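Local atomic coordinates of oxidized polyvinyl alcohol hydrolase (Sphingopyxis, PDB entry 3WLA), a protein that hydrolyses beta-diketones such as 4,6-nonanedione and cleaves oxidized polyvinyl alcohol in the second step of polyvinyl alcohol degradation. Residues G182-G187 with V234-G239; S186-S191 with R258-A263; V277-T282 with Y324-G329. All coordinates share one frame; numbering follows the deposited sequence.

Interaction 1: residues G182-G187 with V234-G239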
ATOM      1  N   GLY A 182       3.309   6.551   2.122  1.00 23.59           N
ATOM      2  CA  GLY A 182       2.485   5.917   1.110  1.00 23.36           C
ATOM      3  C   GLY A 182       1.014   6.072   1.411  1.00 24.23           C
ATOM      4  O   GLY A 182       0.615   6.686   2.449  1.00 22.87           O
ATOM      5  N   MET A 183       0.193   5.543   0.506  1.00 23.21           N
ATOM      6  CA  MET A 183      -1.244   5.657   0.671  1.00 23.38           C
ATOM      7  C   MET A 183      -1.973   4.315   0.592  1.00 22.52           C
ATOM      8  O   MET A 183      -2.370   3.879  -0.491  1.00 21.18           O
ATOM      9  CB  MET A 183      -1.830   6.606  -0.387  1.00 24.62           C
ATOM     10  CG  MET A 183      -3.359   6.769  -0.273  1.00 23.02           C
ATOM     11  SD  MET A 183      -3.937   8.152  -1.201  1.00 26.05           S
ATOM     12  CE  MET A 183      -3.348   7.783  -2.936  1.00 25.60           C
ATOM     13  N   PRO A 184      -2.133   3.642   1.736  1.00 21.08           N
ATOM     14  CA  PRO A 184      -2.826   2.366   1.764  1.00 21.24           C
ATOM     15  C   PRO A 184      -4.309   2.625   1.692  1.00 22.99           C
ATOM     16  O   PRO A 184      -4.902   3.225   2.610  1.00 22.27           O
ATOM     17  CB  PRO A 184      -2.407   1.755   3.104  1.00 21.87           C
ATOM     18  CG  PRO A 184      -2.002   2.929   3.899  1.00 20.99           C
ATOM     19  CD  PRO A 184      -1.352   3.852   2.955  1.00 20.66           C
ATOM     20  N   ILE A 185      -4.940   2.234   0.593  1.00 22.24           N
ATOM     21  CA  ILE A 185      -6.373   2.446   0.496  1.00 22.65           C
ATOM     22  C   ILE A 185      -7.137   1.171   0.821  1.00 21.73           C
ATOM     23  O   ILE A 185      -7.000   0.169   0.131  1.00 22.11           O
ATOM     24  CB  ILE A 185      -6.768   2.927  -0.909  1.00 21.71           C
ATOM     25  CG1 ILE A 185      -6.006   4.205  -1.230  1.00 21.19           C
ATOM     26  CG2 ILE A 185      -8.284   3.078  -0.943  1.00 18.95           C
ATOM     27  CD1 ILE A 185      -6.090   4.736  -2.659  1.00 20.89           C
ATOM     28  N   SER A 186      -7.964   1.209   1.868  1.00 21.74           N
ATOM     29  CA  SER A 186      -8.717   0.037   2.295  1.00 21.13           C
ATOM     30  C   SER A 186      -7.885  -1.240   2.304  1.00 22.56           C
ATOM     31  O   SER A 186      -8.187  -2.213   1.613  1.00 23.02           O
ATOM     32  CB  SER A 186      -9.939  -0.183   1.418  1.00 22.21           C
ATOM     33  OG  SER A 186     -10.678   1.009   1.269  1.00 21.02           O
ATOM     34  N   GLY A 187      -6.820  -1.215   3.105  1.00 21.43           N
ATOM     35  CA  GLY A 187      -5.965  -2.340   3.237  1.00 19.90           C
ATOM     36  C   GLY A 187      -6.282  -3.120   4.471  1.00 21.97           C
ATOM     37  O   GLY A 187      -6.876  -2.599   5.408  1.00 22.94           O
ATOM     38  N   VAL A 234       1.970   8.983   6.019  1.00 24.48           N
ATOM     39  CA  VAL A 234       1.049   7.916   5.586  1.00 25.41           C
ATOM     40  C   VAL A 234      -0.387   8.409   5.519  1.00 25.47           C
ATOM     41  O   VAL A 234      -0.912   9.002   6.500  1.00 25.29           O
ATOM     42  CB  VAL A 234       1.156   6.719   6.550  1.00 25.43           C
ATOM     43  CG1 VAL A 234       0.153   5.562   6.133  1.00 27.50           C
ATOM     44  CG2 VAL A 234       2.596   6.216   6.572  1.00 26.05           C
ATOM     45  N   ILE A 235      -1.021   8.217   4.356  1.00 24.42           N
ATOM     46  CA  ILE A 235      -2.410   8.615   4.170  1.00 24.37           C
ATOM     47  C   ILE A 235      -3.237   7.342   4.078  1.00 25.31           C
ATOM     48  O   ILE A 235      -3.142   6.612   3.086  1.00 26.03           O
ATOM     49  CB  ILE A 235      -2.597   9.448   2.880  1.00 24.45           C
ATOM     50  CG1 ILE A 235      -1.794  10.752   2.982  1.00 24.94           C
ATOM     51  CG2 ILE A 235      -4.059   9.721   2.647  1.00 25.34           C
ATOM     52  CD1 ILE A 235      -1.739  11.530   1.736  1.00 24.20           C
ATOM     53  N   THR A 236      -4.040   7.055   5.101  1.00 24.57           N
ATOM     54  CA  THR A 236      -4.876   5.841   5.105  1.00 25.22           C
ATOM     55  C   THR A 236      -6.221   6.274   4.572  1.00 26.15           C
ATOM     56  O   THR A 236      -6.739   7.317   4.985  1.00 25.95           O
ATOM     57  CB  THR A 236      -5.066   5.265   6.530  1.00 24.42           C
ATOM     58  OG1 THR A 236      -3.826   4.764   7.001  1.00 28.08           O
ATOM     59  CG2 THR A 236      -6.047   4.090   6.507  1.00 26.32           C
ATOM     60  N   VAL A 237      -6.789   5.501   3.637  1.00 24.73           N
ATOM     61  CA  VAL A 237      -8.074   5.882   3.086  1.00 22.28           C
ATOM     62  C   VAL A 237      -9.107   4.771   3.365  1.00 22.92           C
ATOM     63  O   VAL A 237      -8.845   3.589   3.115  1.00 22.98           O
ATOM     64  CB  VAL A 237      -7.970   6.161   1.556  1.00 22.12           C
ATOM     65  CG1 VAL A 237      -9.319   6.421   0.980  1.00 19.08           C
ATOM     66  CG2 VAL A 237      -7.033   7.332   1.270  1.00 21.86           C
ATOM     67  N   TRP A 238     -10.268   5.163   3.921  1.00 21.89           N
ATOM     68  CA  TRP A 238     -11.379   4.273   4.203  1.00 20.77           C
ATOM     69  C   TRP A 238     -12.522   4.702   3.275  1.00 22.38           C
ATOM     70  O   TRP A 238     -12.795   5.914   3.138  1.00 24.40           O
ATOM     71  CB  TRP A 238     -11.844   4.454   5.650  1.00 23.93           C
ATOM     72  CG  TRP A 238     -13.083   3.711   6.006  1.00 22.63           C
ATOM     73  CD1 TRP A 238     -13.286   2.354   5.952  1.00 24.27           C
ATOM     74  CD2 TRP A 238     -14.238   4.263   6.666  1.00 23.74           C
ATOM     75  NE1 TRP A 238     -14.490   2.025   6.566  1.00 22.24           N
ATOM     76  CE2 TRP A 238     -15.090   3.172   7.006  1.00 22.78           C
ATOM     77  CE3 TRP A 238     -14.622   5.574   7.012  1.00 24.79           C
ATOM     78  CZ2 TRP A 238     -16.306   3.340   7.683  1.00 24.87           C
ATOM     79  CZ3 TRP A 238     -15.833   5.757   7.688  1.00 25.57           C
ATOM     80  CH2 TRP A 238     -16.661   4.635   8.017  1.00 24.81           C
ATOM     81  N   GLY A 239     -13.227   3.744   2.674  1.00 22.97           N
ATOM     82  CA  GLY A 239     -14.296   4.119   1.724  1.00 24.35           C
ATOM     83  C   GLY A 239     -15.709   4.216   2.309  1.00 25.47           C
ATOM     84  O   GLY A 239     -16.704   4.198   1.564  1.00 26.69           O
TER
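Ile185 and Val237 lie side by side in neighbouring parallel strands, CG1 and CG2 of Ile185 resting against Val237 CB, the nearer, CG1, at 3.9 Å. Branched apolar residues suit this buried part of the sheet, and here the fit is close. Met183 extends it: with CG anti to its backbone N (chi1 180°), its chain runs over Val237 CG2, which lies 4.0 Å from Met183 CG, while SD meets Ile235 CG2. Phe295 and Ala299 of helix 292-304 touch the same side chain. An alanine in place of Met183 would probably open a gap between Val237, Ile235 and that helix.

The ladder is looser at Pro184, which has no hydrogen to offer Ile235 O; its ring carbon CD rests 3.3 Å from that oxygen instead. Backbone bonds flank this gap, Ile235 N to Gly182 O before it, then Val237 N to Pro184 O and Ser186 N to Val237 O at 2.8 Å. Side-chain packing thins at Ser186, whose OG bonds to Asp243, as Gly239 N does. Asp243, His285 and Ser162 lie as a probable charge-relay triad would. The pairing is that of central parallel strands of an alpha/beta-hydrolase sheet, whose C-terminal ends adjoin this probable active site.

Interaction 2: residues S186-S191 with R258-A263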
ATOM      1  N   SER A 186      -7.964   1.209   1.868  1.00 21.74           N
ATOM      2  CA  SER A 186      -8.717   0.037   2.295  1.00 21.13           C
ATOM      3  C   SER A 186      -7.885  -1.240   2.304  1.00 22.56           C
ATOM      4  O   SER A 186      -8.187  -2.213   1.613  1.00 23.02           O
ATOM      5  CB  SER A 186      -9.939  -0.183   1.418  1.00 22.21           C
ATOM      6  OG  SER A 186     -10.678   1.009   1.269  1.00 21.02           O
ATOM      7  N   GLY A 187      -6.820  -1.215   3.105  1.00 21.43           N
ATOM      8  CA  GLY A 187      -5.965  -2.340   3.237  1.00 19.90           C
ATOM      9  C   GLY A 187      -6.282  -3.120   4.471  1.00 21.97           C
ATOM     10  O   GLY A 187      -6.876  -2.599   5.408  1.00 22.94           O
ATOM     11  N   GLU A 188      -5.921  -4.389   4.473  1.00 22.08           N
ATOM     12  CA  GLU A 188      -6.157  -5.206   5.650  1.00 24.43           C
ATOM     13  C   GLU A 188      -5.057  -4.945   6.681  1.00 24.05           C
ATOM     14  O   GLU A 188      -4.002  -4.420   6.355  1.00 23.61           O
ATOM     15  CB  GLU A 188      -6.113  -6.669   5.299  1.00 23.01           C
ATOM     16  CG  GLU A 188      -7.477  -7.391   5.266  1.00 26.79           C
ATOM     17  CD  GLU A 188      -8.100  -7.647   6.666  1.00 29.54           C
ATOM     18  OE1 GLU A 188      -7.408  -7.451   7.721  1.00 26.16           O
ATOM     19  OE2 GLU A 188      -9.293  -8.034   6.683  1.00 29.45           O
ATOM     20  N   TRP A 189      -5.309  -5.351   7.910  1.00 24.45           N
ATOM     21  CA  TRP A 189      -4.308  -5.229   8.984  1.00 24.76           C
ATOM     22  C   TRP A 189      -4.075  -6.629   9.581  1.00 24.71           C
ATOM     23  O   TRP A 189      -3.036  -6.900  10.277  1.00 26.35           O
ATOM     24  CB  TRP A 189      -4.806  -4.248  10.076  1.00 25.33           C
ATOM     25  CG  TRP A 189      -3.737  -3.905  11.093  1.00 26.42           C
ATOM     26  CD1 TRP A 189      -3.664  -4.335  12.406  1.00 29.08           C
ATOM     27  CD2 TRP A 189      -2.650  -3.025  10.893  1.00 26.66           C
ATOM     28  NE1 TRP A 189      -2.582  -3.743  13.024  1.00 30.28           N
ATOM     29  CE2 TRP A 189      -1.947  -2.934  12.116  1.00 29.92           C
ATOM     30  CE3 TRP A 189      -2.200  -2.279   9.794  1.00 27.36           C
ATOM     31  CZ2 TRP A 189      -0.817  -2.131  12.266  1.00 30.14           C
ATOM     32  CZ3 TRP A 189      -1.075  -1.466   9.943  1.00 28.94           C
ATOM     33  CH2 TRP A 189      -0.396  -1.402  11.165  1.00 29.87           C
ATOM     34  N   TYR A 190      -5.002  -7.540   9.251  1.00 24.13           N
ATOM     35  CA  TYR A 190      -5.017  -8.909   9.763  1.00 23.35           C
ATOM     36  C   TYR A 190      -4.797  -8.811  11.275  1.00 24.65           C
ATOM     37  O   TYR A 190      -3.845  -9.339  11.814  1.00 24.03           O
ATOM     38  CB  TYR A 190      -3.901  -9.749   9.141  1.00 20.22           C
ATOM     39  CG  TYR A 190      -3.952  -9.809   7.641  1.00 22.87           C
ATOM     40  CD1 TYR A 190      -5.119 -10.189   6.967  1.00 23.38           C
ATOM     41  CD2 TYR A 190      -2.799  -9.521   6.869  1.00 25.08           C
ATOM     42  CE1 TYR A 190      -5.134 -10.282   5.555  1.00 24.91           C
ATOM     43  CE2 TYR A 190      -2.815  -9.619   5.472  1.00 26.26           C
ATOM     44  CZ  TYR A 190      -3.973 -10.001   4.830  1.00 25.85           C
ATOM     45  OH  TYR A 190      -3.946 -10.170   3.471  1.00 28.45           O
ATOM     46  N   SER A 191      -5.665  -8.088  11.961  1.00 25.23           N
ATOM     47  CA  SER A 191      -5.482  -7.932  13.395  1.00 26.39           C
ATOM     48  C   SER A 191      -5.419  -9.221  14.154  1.00 27.97           C
ATOM     49  O   SER A 191      -6.113 -10.184  13.836  1.00 28.46           O
ATOM     50  CB  SER A 191      -6.575  -7.064  13.976  1.00 24.39           C
ATOM     51  OG  SER A 191      -6.677  -5.908  13.199  1.00 27.36           O
ATOM     52  N   ARG A 258     -13.396  -1.203   8.210  1.00 25.61           N
ATOM     53  CA  ARG A 258     -13.559  -0.167   9.244  1.00 26.52           C
ATOM     54  C   ARG A 258     -12.526  -0.494  10.330  1.00 25.95           C
ATOM     55  O   ARG A 258     -11.648   0.314  10.643  1.00 26.40           O
ATOM     56  CB  ARG A 258     -14.998  -0.198   9.798  1.00 29.65           C
ATOM     57  CG  ARG A 258     -15.326   0.825  10.906  1.00 31.50           C
ATOM     58  CD  ARG A 258     -16.618   0.324  11.568  1.00 32.16           C
ATOM     59  NE  ARG A 258     -17.711   0.373  10.595  1.00 31.15           N
ATOM     60  CZ  ARG A 258     -18.323   1.505  10.286  1.00 32.29           C
ATOM     61  NH1 ARG A 258     -17.958   2.631  10.900  1.00 30.81           N
ATOM     62  NH2 ARG A 258     -19.216   1.553   9.311  1.00 31.85           N
ATOM     63  N   PRO A 259     -12.576  -1.705  10.873  1.00 25.50           N
ATOM     64  CA  PRO A 259     -11.577  -1.964  11.907  1.00 26.78           C
ATOM     65  C   PRO A 259     -10.146  -1.975  11.383  1.00 28.51           C
ATOM     66  O   PRO A 259      -9.195  -1.635  12.126  1.00 27.76           O
ATOM     67  CB  PRO A 259     -11.980  -3.318  12.467  1.00 26.16           C
ATOM     68  CG  PRO A 259     -12.782  -3.961  11.326  1.00 24.76           C
ATOM     69  CD  PRO A 259     -13.577  -2.787  10.815  1.00 25.82           C
ATOM     70  N   THR A 260      -9.962  -2.366  10.114  1.00 27.12           N
ATOM     71  CA  THR A 260      -8.595  -2.402   9.638  1.00 26.90           C
ATOM     72  C   THR A 260      -7.987  -1.050   9.406  1.00 25.47           C
ATOM     73  O   THR A 260      -6.784  -0.896   9.626  1.00 26.37           O
ATOM     74  CB  THR A 260      -8.422  -3.206   8.325  1.00 25.41           C
ATOM     75  OG1 THR A 260      -9.018  -2.479   7.255  1.00 24.26           O
ATOM     76  CG2 THR A 260      -9.058  -4.548   8.460  1.00 26.56           C
ATOM     77  N   THR A 261      -8.757  -0.078   8.942  1.00 25.88           N
ATOM     78  CA  THR A 261      -8.151   1.248   8.739  1.00 24.95           C
ATOM     79  C   THR A 261      -8.115   1.974  10.101  1.00 27.13           C
ATOM     80  O   THR A 261      -7.315   2.903  10.311  1.00 23.67           O
ATOM     81  CB  THR A 261      -8.900   2.063   7.698  1.00 26.11           C
ATOM     82  OG1 THR A 261     -10.283   2.157   8.076  1.00 25.48           O
ATOM     83  CG2 THR A 261      -8.813   1.362   6.306  1.00 22.64           C
ATOM     84  N   GLN A 262      -8.951   1.528  11.046  1.00 27.34           N
ATOM     85  CA  GLN A 262      -8.875   2.143  12.374  1.00 28.42           C
ATOM     86  C   GLN A 262      -7.558   1.661  13.015  1.00 27.96           C
ATOM     87  O   GLN A 262      -6.758   2.460  13.508  1.00 29.01           O
ATOM     88  CB  GLN A 262     -10.029   1.702  13.283  1.00 27.95           C
ATOM     89  CG  GLN A 262      -9.852   2.312  14.702  1.00 27.07           C
ATOM     90  CD  GLN A 262     -10.180   3.759  14.665  1.00 27.17           C
ATOM     91  OE1 GLN A 262     -11.323   4.131  14.370  1.00 29.29           O
ATOM     92  NE2 GLN A 262      -9.191   4.611  14.921  1.00 27.57           N
ATOM     93  N   ALA A 263      -7.351   0.348  12.996  1.00 27.73           N
ATOM     94  CA  ALA A 263      -6.175  -0.236  13.589  1.00 26.44           C
ATOM     95  C   ALA A 263      -4.904   0.335  12.965  1.00 27.61           C
ATOM     96  O   ALA A 263      -3.978   0.690  13.673  1.00 25.35           O
ATOM     97  CB  ALA A 263      -6.208  -1.716  13.431  1.00 25.99           C
TER
HETATM   98  O   HOH W   1      -5.366  -0.631   6.987  1.00 23.84           O
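Gly187 O takes a hydrogen bond from Thr260 OG1 at 2.8 Å, tying the loop that follows strand 181-185 of the alpha/beta-hydrolase sheet to helix 257-269. The Thr260 hydroxyl sits between its own backbone N and carbonyl carbon (chi1 70°), turned toward the loop, and Thr260 CG2 then lies 3.4 Å from Glu188 OE1. A water also donates to Gly187 O, at 2.9 Å, and to Thr260 O, so two donors grip the one loop carbonyl. Threonine suits the place because one branch bonds while the other packs.

A helical turn further on, Ala263 lays its methyl over one face of the Trp189 five-membered ring in a CH-pi contact, CB 4.1 Å from the centroid and 23° off the normal. The smallness of alanine lets the indole lie against the helix.

Outside this shell, Trp189 NE1 is bonded to Trp216 O, which probably helps fix the rotation of the indole, and Asn169 and Leu173 of helix 163-174 touch its side chain. Glu188 orders the loop from within: its OE2 bonds to Ser255 OG, and its OE1 accepts Trp189 N, out of the carboxylate plane, and Tyr190 N, at 2.9 Å and nearly along the C-O axis.

Interaction 3: residues V277-T282 with Y324-G329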
ATOM      1  N   VAL A 277      -2.323  10.573   8.167  1.00 27.54           N
ATOM      2  CA  VAL A 277      -3.483  11.326   7.743  1.00 26.02           C
ATOM      3  C   VAL A 277      -4.606  10.296   7.533  1.00 27.34           C
ATOM      4  O   VAL A 277      -4.433   9.284   6.816  1.00 24.04           O
ATOM      5  CB  VAL A 277      -3.228  12.115   6.428  1.00 27.47           C
ATOM      6  CG1 VAL A 277      -4.522  12.842   5.966  1.00 27.86           C
ATOM      7  CG2 VAL A 277      -2.140  13.152   6.631  1.00 29.00           C
ATOM      8  N   ALA A 278      -5.730  10.526   8.206  1.00 25.84           N
ATOM      9  CA  ALA A 278      -6.887   9.640   8.121  1.00 27.38           C
ATOM     10  C   ALA A 278      -7.931  10.270   7.218  1.00 28.61           C
ATOM     11  O   ALA A 278      -8.542  11.274   7.584  1.00 28.54           O
ATOM     12  CB  ALA A 278      -7.479   9.376   9.492  1.00 26.88           C
ATOM     13  N   CYS A 279      -8.133   9.663   6.045  1.00 28.17           N
ATOM     14  CA  CYS A 279      -9.081  10.150   5.054  1.00 28.40           C
ATOM     15  C   CYS A 279     -10.281   9.248   4.937  1.00 27.60           C
ATOM     16  O   CYS A 279     -10.143   8.029   4.800  1.00 25.70           O
ATOM     17  CB  CYS A 279      -8.449  10.267   3.664  1.00 31.71           C
ATOM     18  SG  CYS A 279      -7.319  11.688   3.450  1.00 38.65           S
ATOM     19  N   SER A 280     -11.462   9.861   5.007  1.00 26.09           N
ATOM     20  CA  SER A 280     -12.708   9.129   4.939  1.00 25.19           C
ATOM     21  C   SER A 280     -13.370   9.548   3.652  1.00 24.06           C
ATOM     22  O   SER A 280     -13.420  10.721   3.333  1.00 24.88           O
ATOM     23  CB  SER A 280     -13.595   9.448   6.155  1.00 24.95           C
ATOM     24  OG  SER A 280     -12.962   8.985   7.348  1.00 25.13           O
ATOM     25  N   ALA A 281     -13.852   8.562   2.898  1.00 24.72           N
ATOM     26  CA  ALA A 281     -14.495   8.816   1.596  1.00 24.10           C
ATOM     27  C   ALA A 281     -15.796   7.994   1.605  1.00 22.88           C
ATOM     28  O   ALA A 281     -16.119   7.377   2.609  1.00 21.71           O
ATOM     29  CB  ALA A 281     -13.513   8.372   0.438  1.00 22.59           C
ATOM     30  N   THR A 282     -16.539   7.968   0.500  1.00 24.98           N
ATOM     31  CA  THR A 282     -17.837   7.245   0.496  1.00 24.39           C
ATOM     32  C   THR A 282     -18.035   6.280  -0.676  1.00 24.70           C
ATOM     33  O   THR A 282     -19.140   5.784  -0.911  1.00 25.08           O
ATOM     34  CB  THR A 282     -18.992   8.267   0.438  1.00 26.10           C
ATOM     35  OG1 THR A 282     -18.845   9.076  -0.744  1.00 29.69           O
ATOM     36  CG2 THR A 282     -18.910   9.204   1.637  1.00 27.14           C
ATOM     37  N   TYR A 324     -14.224  13.917   0.289  1.00 25.50           N
ATOM     38  CA  TYR A 324     -13.280  13.427   1.279  1.00 26.53           C
ATOM     39  C   TYR A 324     -13.195  14.304   2.501  1.00 28.52           C
ATOM     40  O   TYR A 324     -13.332  15.502   2.413  1.00 29.93           O
ATOM     41  CB  TYR A 324     -11.873  13.406   0.708  1.00 27.59           C
ATOM     42  CG  TYR A 324     -11.795  12.673  -0.574  1.00 27.41           C
ATOM     43  CD1 TYR A 324     -11.529  11.329  -0.580  1.00 27.60           C
ATOM     44  CD2 TYR A 324     -12.121  13.297  -1.768  1.00 25.54           C
ATOM     45  CE1 TYR A 324     -11.619  10.593  -1.763  1.00 28.51           C
ATOM     46  CE2 TYR A 324     -12.200  12.562  -2.961  1.00 27.45           C
ATOM     47  CZ  TYR A 324     -11.964  11.206  -2.926  1.00 27.33           C
ATOM     48  OH  TYR A 324     -12.200  10.433  -4.031  1.00 31.33           O
ATOM     49  N   SER A 325     -12.878  13.678   3.614  1.00 30.62           N
ATOM     50  CA  SER A 325     -12.729  14.373   4.875  1.00 32.41           C
ATOM     51  C   SER A 325     -11.481  13.755   5.523  1.00 31.78           C
ATOM     52  O   SER A 325     -11.487  12.569   5.885  1.00 31.15           O
ATOM     53  CB  SER A 325     -13.972  14.117   5.725  1.00 33.92           C
ATOM     54  OG  SER A 325     -13.821  14.634   7.039  1.00 38.03           O
ATOM     55  N   CYS A 326     -10.405  14.529   5.621  1.00 30.76           N
ATOM     56  CA  CYS A 326      -9.181  14.015   6.233  1.00 32.55           C
ATOM     57  C   CYS A 326      -8.787  14.808   7.514  1.00 33.63           C
ATOM     58  O   CYS A 326      -9.075  16.024   7.614  1.00 32.55           O
ATOM     59  CB  CYS A 326      -8.053  14.098   5.224  1.00 33.36           C
ATOM     60  SG  CYS A 326      -8.447  13.412   3.553  1.00 35.72           S
ATOM     61  N   LYS A 327      -8.160  14.109   8.458  1.00 32.44           N
ATOM     62  CA  LYS A 327      -7.709  14.714   9.698  1.00 33.29           C
ATOM     63  C   LYS A 327      -6.314  14.140   9.993  1.00 32.46           C
ATOM     64  O   LYS A 327      -6.008  13.027   9.586  1.00 31.70           O
ATOM     65  CB  LYS A 327      -8.692  14.370  10.859  1.00 32.24           C
ATOM     66  CG  LYS A 327      -8.505  12.991  11.478  1.00 34.31           C
ATOM     67  CD  LYS A 327      -9.372  12.749  12.753  1.00 36.51           C
ATOM     68  CE  LYS A 327      -8.675  13.230  14.071  1.00 35.26           C
ATOM     69  NZ  LYS A 327      -7.649  12.259  14.656  1.00 32.65           N
ATOM     70  N   ILE A 328      -5.457  14.888  10.684  1.00 31.91           N
ATOM     71  CA  ILE A 328      -4.150  14.350  11.042  1.00 30.67           C
ATOM     72  C   ILE A 328      -4.446  13.415  12.201  1.00 29.81           C
ATOM     73  O   ILE A 328      -5.372  13.671  12.974  1.00 30.24           O
ATOM     74  CB  ILE A 328      -3.149  15.451  11.476  1.00 31.82           C
ATOM     75  CG1 ILE A 328      -2.724  16.261  10.236  1.00 34.96           C
ATOM     76  CG2 ILE A 328      -1.915  14.812  12.092  1.00 31.24           C
ATOM     77  CD1 ILE A 328      -1.911  17.538  10.532  1.00 36.07           C
ATOM     78  N   GLY A 329      -3.705  12.313  12.307  1.00 27.40           N
ATOM     79  CA  GLY A 329      -3.950  11.393  13.409  1.00 28.60           C
ATOM     80  C   GLY A 329      -4.817  10.156  13.121  1.00 30.25           C
ATOM     81  O   GLY A 329      -4.987   9.778  11.939  1.00 30.55           O
TER
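Cys279 and Cys326 both hold SG anti to the carbonyl carbon, with chi1 of -75° and -49°, and these torsions bring the two sulfurs together across antiparallel strands. A dihedral of 105° about the 2.1 Å bond between Cys279 SG and Cys326 SG completes the disulfide. Cys279 and Cys326 form a non-hydrogen-bonded pair, CA to CA 4.0 Å. On the same face Val277 CG1 abuts Cys326 CB at 3.8 Å, and Trp298 of helix 292-304 touches both cysteines.

Either side of the disulfide, Ala278 with Lys327 and Ser280 with Ser325 make hydrogen-bonded pairs; Ser280 N reaches Ser325 O at 2.8 Å. On the face these pairs share, small residues suit strand 274-280, where Phe331 touches both Ala278 and Ser280; Ser280 OG bonds to Asp333. Gly329 has backbone angles at which a side chain would be jammed against the preceding carbonyl, so glycine suits the place. The end of Lys327 leads away, NZ donating to Ile328 O and to Arg330 O just beyond the strand. At the opposite end the Tyr324 ring lies against Ala281 CB, 3.7 Å from CE1, with its hydroxyl bonded to Val290 O.

Hydrogen bonds zip the outermost strand to its neighbour, and a covalent link, in keeping with a periplasmic protein, clamps the middle.

Interactions 1 and 3 belong to one sheet: strand 232-238 pairs with 181-185 on one side and with 274-280 on the other, where Val277 N and O probably bond to Val234 O and Thr236 N. Interaction 1 is wholly buried and relies on parallel backbone bonds and aliphatic packing; interaction 3, at the antiparallel edge, is partly exposed and adds a disulfide. Interaction 2 begins where interaction 1 ends, sharing Ser186 and Gly187, but joins a loop to a helix through side-chain, water and CH-pi contacts. Thr261 of that helix packs on Thr236 and Trp238. Interactions 2 and 3 do not touch, their nearest atoms being about 7 Å apart.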